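Local coordinates for cyclopropane mycolic acid synthase 3 (PDB 1L1E), which probably converts a double bond at the proximal position of an alpha mycolic acid into a cyclopropane ring, with a methylene group taken from S-adenosyl-L-methionine, at residues L95-A100 against V118-W123; G65-D70 against P129-V134; D87-G92 against T112-R117; T30-C35 against A51-A56. All blocks are in the same frame, centred on the assembly; numbering follows the deposited sequence.

Contact 1. Residues L95-A100 against V118-W123; sequences LSENQA and VLLEGW. With SAH (S-adenosyl-L-homocysteine), chain D.
Leu95 and Gly122 meet beside the adenine of S-adenosyl-L-homocysteine, a worked example of two loops that follow neighbouring parallel strands and close on one nucleoside. Leu95 turns CG beside its own backbone N (chi1 -65°), and its two branches part. CD2 rests on the opposite backbone, 3.7 Å from Gly122 N, while CD1 lies over one face of the adenine, 3.5 Å from SAH C5. The backbone works with the side chain: Leu95 N donates to ribose O2' (3.2 Å), and Trp123 N donates to adenine N1 over 3.2 Å. The Trp123 ring stands obliquely beside the exocyclic N6. Farther along the ribose, the extended side chain of Gln99 brings NE2 within 2.7 Å of O3', to which it donates. That reach starts from the first turn of a helix whose N-cap is Ser96, with OG accepting from Gln99 N (3.2 Å, 161° at the hydrogen).

Away from the ligand, aliphatic carbons of strand 116-120 pack on the start of the helix, partly against its backbone. Leu120, with CG anti to its backbone N, directs CD1 against the chain at Ser96 C (3.7 Å) and toward Ala100 CB. Its side chain crosses that of Glu97 at about a right angle. Val118 adds CG1, which touches Ala100 O at 3.8 Å.

Both segments belong to the beta-alpha-beta unit of strand 89-94, helix 97-109 and strand 116-120. Val118 continues under the helix to Val103, Gln104 and Phe107, and the backbone of Leu119 pairs with Gly92 and Thr94 on the adjoining strand.

Contact 2. Residues G65-D70 against P129-V134; sequences GMTLLD and PVDRIV
Asp131 OD2 accepts two hydrogen bonds, one from Thr67 N at 2.9 Å through its anti lone pair and one from a water at 2.7 Å. This carboxylate grips the chain just where the strand of Thr67 begins, and Met66 CB lies close to the same oxygen. In return, Thr67 O receives Asp131 N (3.1 Å) and, more weakly, Arg132 N, so that one carbonyl serves two successive amides at the strand entrance. Beyond this point regular parallel pairing takes over: Leu69 N donates to Arg132 O at 3.1 Å, and Leu69 O accepts from Val134 N at 2.9 Å, almost straight on the carbonyl (172°).

Strands 67-71 and 132-136 are the pair at which the strand order of a Rossmann-like methyltransferase sheet reverses direction. In this class of fold the cofactor cleft opens at the C-terminal ends of such a pair, and Asp70 accordingly ends up near the bound SAH. Leu68, Asp70, Arg132 and Val134 share one face, where Leu68 CD1 packs on Val134 CG1 at 3.7 Å. On the other, Leu69 and Ile133 lie side by side and reach toward helix 147-157 through Ile133.

The bent Arg132 side chain donates from NH1 to Asp131 O at 2.9 Å, from above the carbonyl plane; its NE donates to Leu60 O, and Met66 CE sits over one guanidinium face, 3.5 Å from NH2.

Contact 3. Residues D87-G92 against T112-R117; sequences DVNVVG and TPRSRR
Arg114 runs across the backbone of Asp87 and Val88, and nearly every atom of it touches something there. CB and then CG pass Val88 O, a carbonyl buried with no polar partner in the model; CG also meets Asp87 OD1 at 3.6 Å. The bend at chi2 (-65°) carries CD to Asn89 OD1, 3.1 Å away. NE donates to Asp87 O at 3.0 Å, coming from well above the carbonyl plane. Asp87 OD1 lies over one face of the guanidinium, offset toward its rim on the NE side, and OD2 forms a salt bridge with NH2 at 3.2 Å in which charge alone acts, since no N-H points at the oxygen.

Past this clasp the two chains become parallel strands 89-94 and 116-120, the two strands of a beta-alpha-beta unit, connected by helix 97-109. Asn89 leads in, its OD1 taking Ser115 N in the carbonyl plane (3.0 Å, 163°), after which Val90 N donates to Ser115 O and Arg117 N to Val90 O. Gly92 N then donates to Arg117 O at 2.8 Å. Val91 and Arg117 point the same way side by side; Val91 CG1 sits over a guanidinium face whose NH2 forms a salt bridge with Glu128.

Contact 4. Residues T30-C35 against A51-A56; sequences TQTYSC and AKIDLA. With SAH (S-adenosyl-L-homocysteine), chain D; CO3 (carbonate ion), chain C.
The carboxylate end of the S-adenosyl-L-homocysteine pocket is built here by a loop, residues 30-35, held against helix 45-58 by Lys52. It illustrates how a second-shell lysine can set a first-shell ligand contact. Lys52 reaches from the helix to the loop and donates from NZ to Ser34 OG (2.8 Å) and to Cys35 O (2.9 Å), with Gln49 OE1 of the same helix as a third partner. Ser34 OG in turn donates a hydrogen bond to SAH O at 2.7 Å. The hydroxyl is thereby fixed in both roles, accepting from the ammonium and donating to the ligand, and the lysine charge would probably polarise the hydroxyl and strengthen its bond to the carboxylate. The other carboxylate oxygen, OXT, accepts from Tyr33 N at 2.7 Å along a nearly straight N-H (166°).

Lys52 starts with CG anti to its backbone N, then bends at chi2, chi3 and chi4, curling the chain around Cys35 O; CG itself is 3.4 Å from that oxygen. Thr32 meets the lysine tip to tip, with CG2 3.4 Å from NZ, while its OG1 donates to Thr30 OG1 and faces Ile53 CD1. Ile136 of strand 132-136 touches both Ser34 and Lys52, which ties the pocket wall to the central sheet.

Cys35 N faces a carbonate, probably from the crystallisation liquor and also bound by His167 NE2; in related cyclopropane synthases a bicarbonate at the active site is thought to act as base. The amide of Cys35 donates to carbonate O3 over 2.6 Å.

In the fold
The four contacts sample one Rossmann-like domain from its sheet to its ligand cleft. Contacts 2 and 3 are strand pairings joined through strands 67-71 and 89-94, with Asp70 N bonded to Val91 O; contact 2 is buried in mid-sheet, contact 3 only partly so and richer in charge. Contact 1 shares strand 116-120 with contact 3 but lies at the surface, where apolar packing replaces backbone pairing across its segments. Contact 4, fully buried, is the one built on a loop and a helix outside the sheet, and its chemistry is a lysine ammonium shared between a serine hydroxyl and a backbone carbonyl. Contacts 1 and 4 hold opposite ends of SAH, nucleoside and carboxylate, the centres of the two contacts being about 19 Å apart.

Contact 1. Residues L95-A100 against V118-W123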
# COMPACT_ATOMS: atom_id res chain seq x y z
N LEU A 95 -0.31 4.96 -11.52
CA LEU A 95 -1.18 4.77 -12.69
C LEU A 95 -2.33 5.77 -12.62
O LEU A 95 -3.19 5.80 -13.49
CB LEU A 95 -1.77 3.35 -12.71
CG LEU A 95 -0.83 2.16 -12.88
CD1 LEU A 95 -1.64 0.86 -12.93
CD2 LEU A 95 -0.03 2.32 -14.16
N SER A 96 -2.33 6.60 -11.58
CA SER A 96 -3.40 7.56 -11.38
C SER A 96 -3.09 8.98 -11.82
O SER A 96 -2.16 9.62 -11.34
CB SER A 96 -3.81 7.59 -9.90
OG SER A 96 -4.62 8.74 -9.65
N GLU A 97 -3.91 9.47 -12.75
CA GLU A 97 -3.78 10.81 -13.28
C GLU A 97 -3.84 11.86 -12.19
O GLU A 97 -3.02 12.78 -12.15
CB GLU A 97 -4.89 11.07 -14.29
CG GLU A 97 -4.52 10.65 -15.68
CD GLU A 97 -3.41 11.51 -16.21
OE1 GLU A 97 -2.34 11.56 -15.56
OE2 GLU A 97 -3.60 12.14 -17.26
N ASN A 98 -4.84 11.73 -11.33
CA ASN A 98 -5.04 12.67 -10.24
C ASN A 98 -3.85 12.72 -9.27
O ASN A 98 -3.47 13.79 -8.79
CB ASN A 98 -6.32 12.33 -9.47
CG ASN A 98 -6.54 13.24 -8.27
OD1 ASN A 98 -6.14 12.93 -7.14
ND2 ASN A 98 -7.18 14.39 -8.52
N GLN A 99 -3.27 11.56 -8.98
CA GLN A 99 -2.14 11.47 -8.06
C GLN A 99 -0.87 12.04 -8.67
O GLN A 99 -0.13 12.77 -8.01
CB GLN A 99 -1.91 10.01 -7.65
CG GLN A 99 -3.09 9.42 -6.87
CD GLN A 99 -2.94 7.94 -6.53
OE1 GLN A 99 -3.74 7.38 -5.78
NE2 GLN A 99 -1.92 7.30 -7.09
N ALA A 100 -0.61 11.72 -9.93
CA ALA A 100 0.59 12.23 -10.59
C ALA A 100 0.59 13.76 -10.56
O ALA A 100 1.57 14.38 -10.17
CB ALA A 100 0.68 11.73 -12.02
N VAL A 118 8.03 12.32 -10.37
CA VAL A 118 6.82 11.50 -10.33
C VAL A 118 6.51 11.15 -11.78
O VAL A 118 6.60 12.02 -12.66
CB VAL A 118 5.63 12.24 -9.69
CG1 VAL A 118 5.21 13.42 -10.54
CG2 VAL A 118 4.46 11.28 -9.50
N LEU A 119 6.17 9.90 -12.04
CA LEU A 119 5.89 9.47 -13.40
C LEU A 119 4.59 8.68 -13.52
O LEU A 119 4.34 7.75 -12.74
CB LEU A 119 7.05 8.62 -13.93
CG LEU A 119 8.48 9.17 -13.83
CD1 LEU A 119 9.48 8.02 -13.90
CD2 LEU A 119 8.74 10.18 -14.93
N LEU A 120 3.77 9.06 -14.49
CA LEU A 120 2.51 8.37 -14.73
C LEU A 120 2.80 7.15 -15.61
O LEU A 120 2.66 7.22 -16.83
CB LEU A 120 1.53 9.31 -15.44
CG LEU A 120 0.19 8.67 -15.77
CD1 LEU A 120 -0.62 8.50 -14.49
CD2 LEU A 120 -0.56 9.54 -16.76
N GLU A 121 3.23 6.06 -14.99
CA GLU A 121 3.55 4.84 -15.74
C GLU A 121 3.70 3.68 -14.76
O GLU A 121 3.99 3.88 -13.59
CB GLU A 121 4.86 5.02 -16.51
CG GLU A 121 6.10 4.93 -15.63
CD GLU A 121 7.39 5.25 -16.37
OE1 GLU A 121 8.47 4.95 -15.82
OE2 GLU A 121 7.32 5.80 -17.49
N GLY A 122 3.54 2.45 -15.27
CA GLY A 122 3.67 1.28 -14.41
C GLY A 122 5.12 0.89 -14.18
O GLY A 122 6.01 1.37 -14.86
N TRP A 123 5.36 0.02 -13.19
CA TRP A 123 6.70 -0.43 -12.89
C TRP A 123 7.31 -1.18 -14.07
O TRP A 123 8.53 -1.35 -14.16
CB TRP A 123 6.69 -1.33 -11.65
CG TRP A 123 5.68 -2.44 -11.74
CD1 TRP A 123 4.43 -2.46 -11.18
CD2 TRP A 123 5.82 -3.68 -12.44
NE1 TRP A 123 3.79 -3.63 -11.49
CE2 TRP A 123 4.62 -4.40 -12.27
CE3 TRP A 123 6.85 -4.24 -13.21
CZ2 TRP A 123 4.42 -5.67 -12.83
CZ3 TRP A 123 6.65 -5.51 -13.77
CH2 TRP A 123 5.44 -6.20 -13.58
N SAH D . 1.42 3.67 -1.68
CA SAH D . 0.38 4.68 -1.50
CB SAH D . -0.82 4.41 -2.44
CG SAH D . -1.48 3.03 -2.31
SD SAH D . -2.87 2.79 -3.42
C SAH D . -0.11 4.72 -0.05
O SAH D . 0.42 3.95 0.76
OXT SAH D . -1.03 5.49 0.26
C5' SAH D . -2.08 1.86 -4.78
C4' SAH D . -1.07 2.67 -5.61
O4' SAH D . -0.28 1.82 -6.49
C3' SAH D . -1.73 3.69 -6.54
O3' SAH D . -0.88 4.86 -6.56
C2' SAH D . -1.75 2.99 -7.87
O2' SAH D . -1.94 3.91 -8.95
C1' SAH D . -0.42 2.30 -7.85
N9 SAH D . -0.29 1.19 -8.82
C8 SAH D . -1.09 0.12 -9.06
N7 SAH D . -0.71 -0.71 -9.97
C5 SAH D . 0.49 -0.16 -10.40
C6 SAH D . 1.46 -0.54 -11.38
N6 SAH D . 1.34 -1.65 -12.13
N1 SAH D . 2.57 0.27 -11.55
C2 SAH D . 2.70 1.39 -10.79
N3 SAH D . 1.86 1.84 -9.84
C4 SAH D . 0.76 1.02 -9.70

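Contact 2. Residues G65-D70 against P129-V134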
# COMPACT_ATOMS: atom_id res chain seq x y z
N GLY A 65 21.36 11.50 0.31
CA GLY A 65 21.92 11.49 -1.02
C GLY A 65 21.53 10.30 -1.88
O GLY A 65 21.78 10.33 -3.09
N MET A 66 20.95 9.27 -1.27
CA MET A 66 20.51 8.08 -2.02
C MET A 66 19.26 8.42 -2.81
O MET A 66 18.62 9.45 -2.58
CB MET A 66 20.14 6.93 -1.07
CG MET A 66 21.26 6.22 -0.33
SD MET A 66 20.51 4.92 0.72
CE MET A 66 21.99 4.12 1.36
N THR A 67 18.89 7.53 -3.72
CA THR A 67 17.69 7.70 -4.53
C THR A 67 16.72 6.59 -4.12
O THR A 67 17.10 5.42 -4.02
CB THR A 67 17.99 7.57 -6.04
OG1 THR A 67 19.01 8.51 -6.42
CG2 THR A 67 16.73 7.84 -6.86
N LEU A 68 15.48 6.97 -3.85
CA LEU A 68 14.46 6.01 -3.47
C LEU A 68 13.36 5.99 -4.52
O LEU A 68 12.94 7.04 -5.00
CB LEU A 68 13.84 6.39 -2.12
CG LEU A 68 12.47 5.74 -1.85
CD1 LEU A 68 12.66 4.25 -1.55
CD2 LEU A 68 11.78 6.45 -0.68
N LEU A 69 12.94 4.78 -4.89
CA LEU A 69 11.85 4.59 -5.84
C LEU A 69 10.62 4.14 -5.07
O LEU A 69 10.67 3.17 -4.30
CB LEU A 69 12.21 3.49 -6.86
CG LEU A 69 11.04 3.03 -7.74
CD1 LEU A 69 10.57 4.16 -8.63
CD2 LEU A 69 11.46 1.81 -8.57
N ASP A 70 9.51 4.83 -5.29
CA ASP A 70 8.24 4.48 -4.64
C ASP A 70 7.36 3.90 -5.73
O ASP A 70 6.89 4.63 -6.60
CB ASP A 70 7.54 5.71 -4.08
CG ASP A 70 6.31 5.34 -3.25
OD1 ASP A 70 5.63 4.35 -3.60
OD2 ASP A 70 6.02 6.04 -2.26
N PRO A 129 18.60 2.83 -12.48
CA PRO A 129 19.26 2.37 -11.26
C PRO A 129 18.89 3.24 -10.05
O PRO A 129 19.06 4.45 -10.08
CB PRO A 129 20.75 2.48 -11.60
CG PRO A 129 20.78 2.33 -13.09
CD PRO A 129 19.60 3.15 -13.52
N VAL A 130 18.36 2.62 -9.00
CA VAL A 130 18.02 3.34 -7.78
C VAL A 130 18.66 2.59 -6.62
O VAL A 130 19.04 1.42 -6.77
CB VAL A 130 16.49 3.43 -7.55
CG1 VAL A 130 15.84 4.18 -8.70
CG2 VAL A 130 15.89 2.04 -7.38
N ASP A 131 18.79 3.24 -5.47
CA ASP A 131 19.43 2.60 -4.32
C ASP A 131 18.52 1.70 -3.50
O ASP A 131 18.96 0.65 -3.00
CB ASP A 131 20.02 3.67 -3.39
CG ASP A 131 21.16 4.43 -4.03
OD1 ASP A 131 22.15 3.78 -4.43
OD2 ASP A 131 21.05 5.67 -4.12
N ARG A 132 17.26 2.11 -3.35
CA ARG A 132 16.30 1.37 -2.55
C ARG A 132 14.92 1.50 -3.17
O ARG A 132 14.69 2.38 -4.01
CB ARG A 132 16.26 1.94 -1.12
CG ARG A 132 17.61 1.97 -0.40
CD ARG A 132 18.09 0.57 -0.08
NE ARG A 132 19.22 0.56 0.86
CZ ARG A 132 20.50 0.65 0.51
NH1 ARG A 132 20.85 0.75 -0.76
NH2 ARG A 132 21.44 0.63 1.44
N ILE A 133 14.00 0.64 -2.74
CA ILE A 133 12.64 0.65 -3.26
C ILE A 133 11.63 0.42 -2.14
O ILE A 133 11.90 -0.33 -1.19
CB ILE A 133 12.44 -0.46 -4.31
CG1 ILE A 133 13.31 -0.20 -5.53
CG2 ILE A 133 10.96 -0.55 -4.73
CD1 ILE A 133 13.30 -1.37 -6.52
N VAL A 134 10.49 1.07 -2.25
CA VAL A 134 9.42 0.92 -1.28
C VAL A 134 8.12 0.81 -2.08
O VAL A 134 7.90 1.57 -3.03
CB VAL A 134 9.34 2.15 -0.32
CG1 VAL A 134 9.03 3.43 -1.12
CG2 VAL A 134 8.27 1.91 0.74
O HOH W 1 21.23 7.60 -6.04

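Contact 3. Residues D87-G92 against T112-R117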
# COMPACT_ATOMS: atom_id res chain seq x y z
N ASP A 87 16.20 12.83 4.06
CA ASP A 87 17.03 13.60 3.13
C ASP A 87 17.53 12.83 1.91
O ASP A 87 18.72 12.89 1.57
CB ASP A 87 18.20 14.20 3.91
CG ASP A 87 19.00 15.20 3.10
OD1 ASP A 87 18.39 15.86 2.23
OD2 ASP A 87 20.22 15.32 3.33
N VAL A 88 16.63 12.12 1.23
CA VAL A 88 17.00 11.36 0.04
C VAL A 88 16.30 11.91 -1.18
O VAL A 88 15.34 12.67 -1.07
CB VAL A 88 16.63 9.86 0.19
CG1 VAL A 88 17.36 9.26 1.36
CG2 VAL A 88 15.11 9.69 0.35
N ASN A 89 16.79 11.53 -2.36
CA ASN A 89 16.20 11.92 -3.64
C ASN A 89 15.12 10.87 -3.87
O ASN A 89 15.26 9.74 -3.40
CB ASN A 89 17.25 11.84 -4.76
CG ASN A 89 18.49 12.67 -4.46
OD1 ASN A 89 18.46 13.90 -4.48
ND2 ASN A 89 19.59 11.99 -4.17
N VAL A 90 14.06 11.23 -4.58
CA VAL A 90 12.98 10.27 -4.82
C VAL A 90 12.43 10.25 -6.25
O VAL A 90 12.68 11.15 -7.06
CB VAL A 90 11.78 10.51 -3.85
CG1 VAL A 90 12.25 10.43 -2.40
CG2 VAL A 90 11.16 11.87 -4.10
N VAL A 91 11.68 9.19 -6.54
CA VAL A 91 11.03 9.00 -7.83
C VAL A 91 9.84 8.11 -7.52
O VAL A 91 9.98 7.10 -6.83
CB VAL A 91 11.94 8.27 -8.86
CG1 VAL A 91 11.18 8.07 -10.16
CG2 VAL A 91 13.20 9.07 -9.12
N GLY A 92 8.66 8.49 -8.01
CA GLY A 92 7.49 7.68 -7.74
C GLY A 92 6.70 7.36 -8.99
O GLY A 92 6.55 8.20 -9.88
N THR A 112 14.06 21.98 -1.74
CA THR A 112 15.09 21.07 -1.27
C THR A 112 16.04 20.83 -2.43
O THR A 112 15.63 20.80 -3.59
CB THR A 112 14.50 19.70 -0.80
OG1 THR A 112 15.56 18.78 -0.50
CG2 THR A 112 13.61 19.08 -1.88
N PRO A 113 17.34 20.69 -2.14
CA PRO A 113 18.31 20.44 -3.20
C PRO A 113 18.15 19.00 -3.68
O PRO A 113 18.87 18.55 -4.56
CB PRO A 113 19.65 20.66 -2.51
CG PRO A 113 19.37 20.30 -1.09
CD PRO A 113 18.03 20.93 -0.86
N ARG A 114 17.19 18.30 -3.08
CA ARG A 114 16.92 16.91 -3.44
C ARG A 114 16.08 16.81 -4.71
O ARG A 114 15.13 17.56 -4.90
CB ARG A 114 16.19 16.20 -2.30
CG ARG A 114 17.10 15.86 -1.14
CD ARG A 114 18.14 14.85 -1.59
NE ARG A 114 19.28 14.78 -0.69
CZ ARG A 114 20.19 15.74 -0.56
NH1 ARG A 114 20.09 16.85 -1.27
NH2 ARG A 114 21.20 15.58 0.29
N SER A 115 16.45 15.87 -5.57
CA SER A 115 15.75 15.64 -6.83
C SER A 115 14.45 14.92 -6.53
O SER A 115 14.42 14.01 -5.70
CB SER A 115 16.61 14.77 -7.75
OG SER A 115 15.90 14.45 -8.94
N ARG A 116 13.38 15.32 -7.20
CA ARG A 116 12.09 14.70 -6.98
C ARG A 116 11.34 14.53 -8.29
O ARG A 116 11.11 15.50 -9.01
CB ARG A 116 11.27 15.54 -5.98
CG ARG A 116 11.35 17.06 -6.18
CD ARG A 116 10.93 17.79 -4.90
NE ARG A 116 10.86 19.25 -5.05
CZ ARG A 116 11.90 20.04 -5.28
NH1 ARG A 116 13.12 19.54 -5.38
NH2 ARG A 116 11.71 21.35 -5.40
N ARG A 117 10.99 13.29 -8.59
CA ARG A 117 10.28 12.98 -9.82
C ARG A 117 9.09 12.05 -9.63
O ARG A 117 9.14 11.11 -8.84
CB ARG A 117 11.23 12.33 -10.83
CG ARG A 117 11.92 13.27 -11.80
CD ARG A 117 12.35 12.46 -13.04
NE ARG A 117 13.12 11.29 -12.64
CZ ARG A 117 13.23 10.17 -13.36
NH1 ARG A 117 12.61 10.04 -14.53
NH2 ARG A 117 13.95 9.17 -12.89
O HOH W 2 14.83 11.90 -8.09

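Contact 4. Residues T30-C35 against A51-A56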
# COMPACT_ATOMS: atom_id res chain seq x y z
N THR A 30 -2.67 13.49 5.01
CA THR A 30 -1.58 13.10 4.12
C THR A 30 -2.11 12.26 2.96
O THR A 30 -1.37 11.93 2.03
CB THR A 30 -0.52 12.27 4.86
OG1 THR A 30 -1.05 10.97 5.15
CG2 THR A 30 -0.12 12.95 6.16
N GLN A 31 -3.39 11.91 3.02
CA GLN A 31 -4.01 11.08 1.98
C GLN A 31 -3.33 9.72 1.79
O GLN A 31 -3.18 9.24 0.66
CB GLN A 31 -4.06 11.83 0.64
CG GLN A 31 -5.07 13.00 0.59
CD GLN A 31 -5.62 13.24 -0.82
OE1 GLN A 31 -6.39 12.43 -1.35
NE2 GLN A 31 -5.20 14.35 -1.44
N THR A 32 -2.91 9.08 2.88
CA THR A 32 -2.29 7.76 2.79
C THR A 32 -3.42 6.76 2.69
O THR A 32 -4.35 6.80 3.48
CB THR A 32 -1.42 7.45 4.02
OG1 THR A 32 -0.31 8.34 4.03
CG2 THR A 32 -0.88 6.01 3.96
N TYR A 33 -3.33 5.87 1.70
CA TYR A 33 -4.37 4.89 1.43
C TYR A 33 -3.81 3.48 1.51
O TYR A 33 -3.61 2.82 0.49
CB TYR A 33 -4.93 5.16 0.03
CG TYR A 33 -6.15 4.37 -0.37
CD1 TYR A 33 -6.38 4.05 -1.71
CD2 TYR A 33 -7.09 3.97 0.57
CE1 TYR A 33 -7.53 3.36 -2.10
CE2 TYR A 33 -8.24 3.28 0.20
CZ TYR A 33 -8.45 2.97 -1.14
OH TYR A 33 -9.58 2.27 -1.52
N SER A 34 -3.56 3.04 2.74
CA SER A 34 -3.00 1.73 3.02
C SER A 34 -2.98 1.54 4.54
O SER A 34 -3.07 2.51 5.29
CB SER A 34 -1.58 1.64 2.45
OG SER A 34 -0.77 2.73 2.89
N CYS A 35 -2.89 0.29 4.98
CA CYS A 35 -2.85 -0.04 6.40
C CYS A 35 -1.92 0.86 7.22
O CYS A 35 -0.73 0.96 6.92
CB CYS A 35 -2.40 -1.48 6.59
SG CYS A 35 -2.34 -1.99 8.31
N ALA A 51 3.53 6.90 11.23
CA ALA A 51 4.26 5.83 11.91
C ALA A 51 4.55 4.67 10.95
O ALA A 51 5.61 4.03 11.02
CB ALA A 51 3.46 5.33 13.10
N LYS A 52 3.60 4.38 10.06
CA LYS A 52 3.77 3.30 9.10
C LYS A 52 4.84 3.68 8.07
O LYS A 52 5.70 2.87 7.71
CB LYS A 52 2.42 2.99 8.44
CG LYS A 52 2.46 1.97 7.30
CD LYS A 52 2.77 2.64 5.95
CE LYS A 52 1.72 3.71 5.56
NZ LYS A 52 0.29 3.23 5.47
N ILE A 53 4.81 4.92 7.60
CA ILE A 53 5.80 5.39 6.64
C ILE A 53 7.21 5.26 7.26
O ILE A 53 8.12 4.70 6.64
CB ILE A 53 5.51 6.85 6.24
CG1 ILE A 53 4.18 6.91 5.50
CG2 ILE A 53 6.65 7.42 5.42
CD1 ILE A 53 3.69 8.31 5.18
N ASP A 54 7.39 5.71 8.50
CA ASP A 54 8.70 5.59 9.15
C ASP A 54 9.09 4.12 9.37
O ASP A 54 10.26 3.75 9.30
CB ASP A 54 8.74 6.32 10.50
CG ASP A 54 8.63 7.84 10.36
OD1 ASP A 54 8.75 8.36 9.23
OD2 ASP A 54 8.42 8.51 11.39
N LEU A 55 8.11 3.27 9.63
CA LEU A 55 8.40 1.85 9.84
C LEU A 55 8.96 1.22 8.57
O LEU A 55 9.98 0.53 8.60
CB LEU A 55 7.14 1.10 10.27
CG LEU A 55 7.30 -0.43 10.41
CD1 LEU A 55 8.18 -0.77 11.62
CD2 LEU A 55 5.92 -1.07 10.55
N ALA A 56 8.29 1.48 7.45
CA ALA A 56 8.71 0.94 6.17
C ALA A 56 10.06 1.48 5.75
O ALA A 56 10.97 0.73 5.43
CB ALA A 56 7.68 1.25 5.10
N SAH D . 1.42 3.67 -1.68
CA SAH D . 0.38 4.68 -1.50
CB SAH D . -0.82 4.41 -2.44
CG SAH D . -1.48 3.03 -2.31
SD SAH D . -2.87 2.79 -3.42
C SAH D . -0.11 4.72 -0.05
O SAH D . 0.42 3.95 0.76
OXT SAH D . -1.03 5.49 0.26
C5' SAH D . -2.08 1.86 -4.78
C4' SAH D . -1.07 2.67 -5.61
O4' SAH D . -0.28 1.82 -6.49
C3' SAH D . -1.73 3.69 -6.54
O3' SAH D . -0.88 4.86 -6.56
C2' SAH D . -1.75 2.99 -7.87
O2' SAH D . -1.94 3.91 -8.95
C1' SAH D . -0.42 2.30 -7.85
N9 SAH D . -0.29 1.19 -8.82
C8 SAH D . -1.09 0.12 -9.06
N7 SAH D . -0.71 -0.71 -9.97
C5 SAH D . 0.49 -0.16 -10.40
C6 SAH D . 1.46 -0.54 -11.38
N6 SAH D . 1.34 -1.65 -12.13
N1 SAH D . 2.57 0.27 -11.55
C2 SAH D . 2.70 1.39 -10.79
N3 SAH D . 1.86 1.84 -9.84
C4 SAH D . 0.76 1.02 -9.70
C CO3 C . -2.50 -2.30 2.23
O1 CO3 C . -1.54 -3.28 1.63
O2 CO3 C . -3.73 -2.12 1.67
O3 CO3 C . -2.14 -1.60 3.32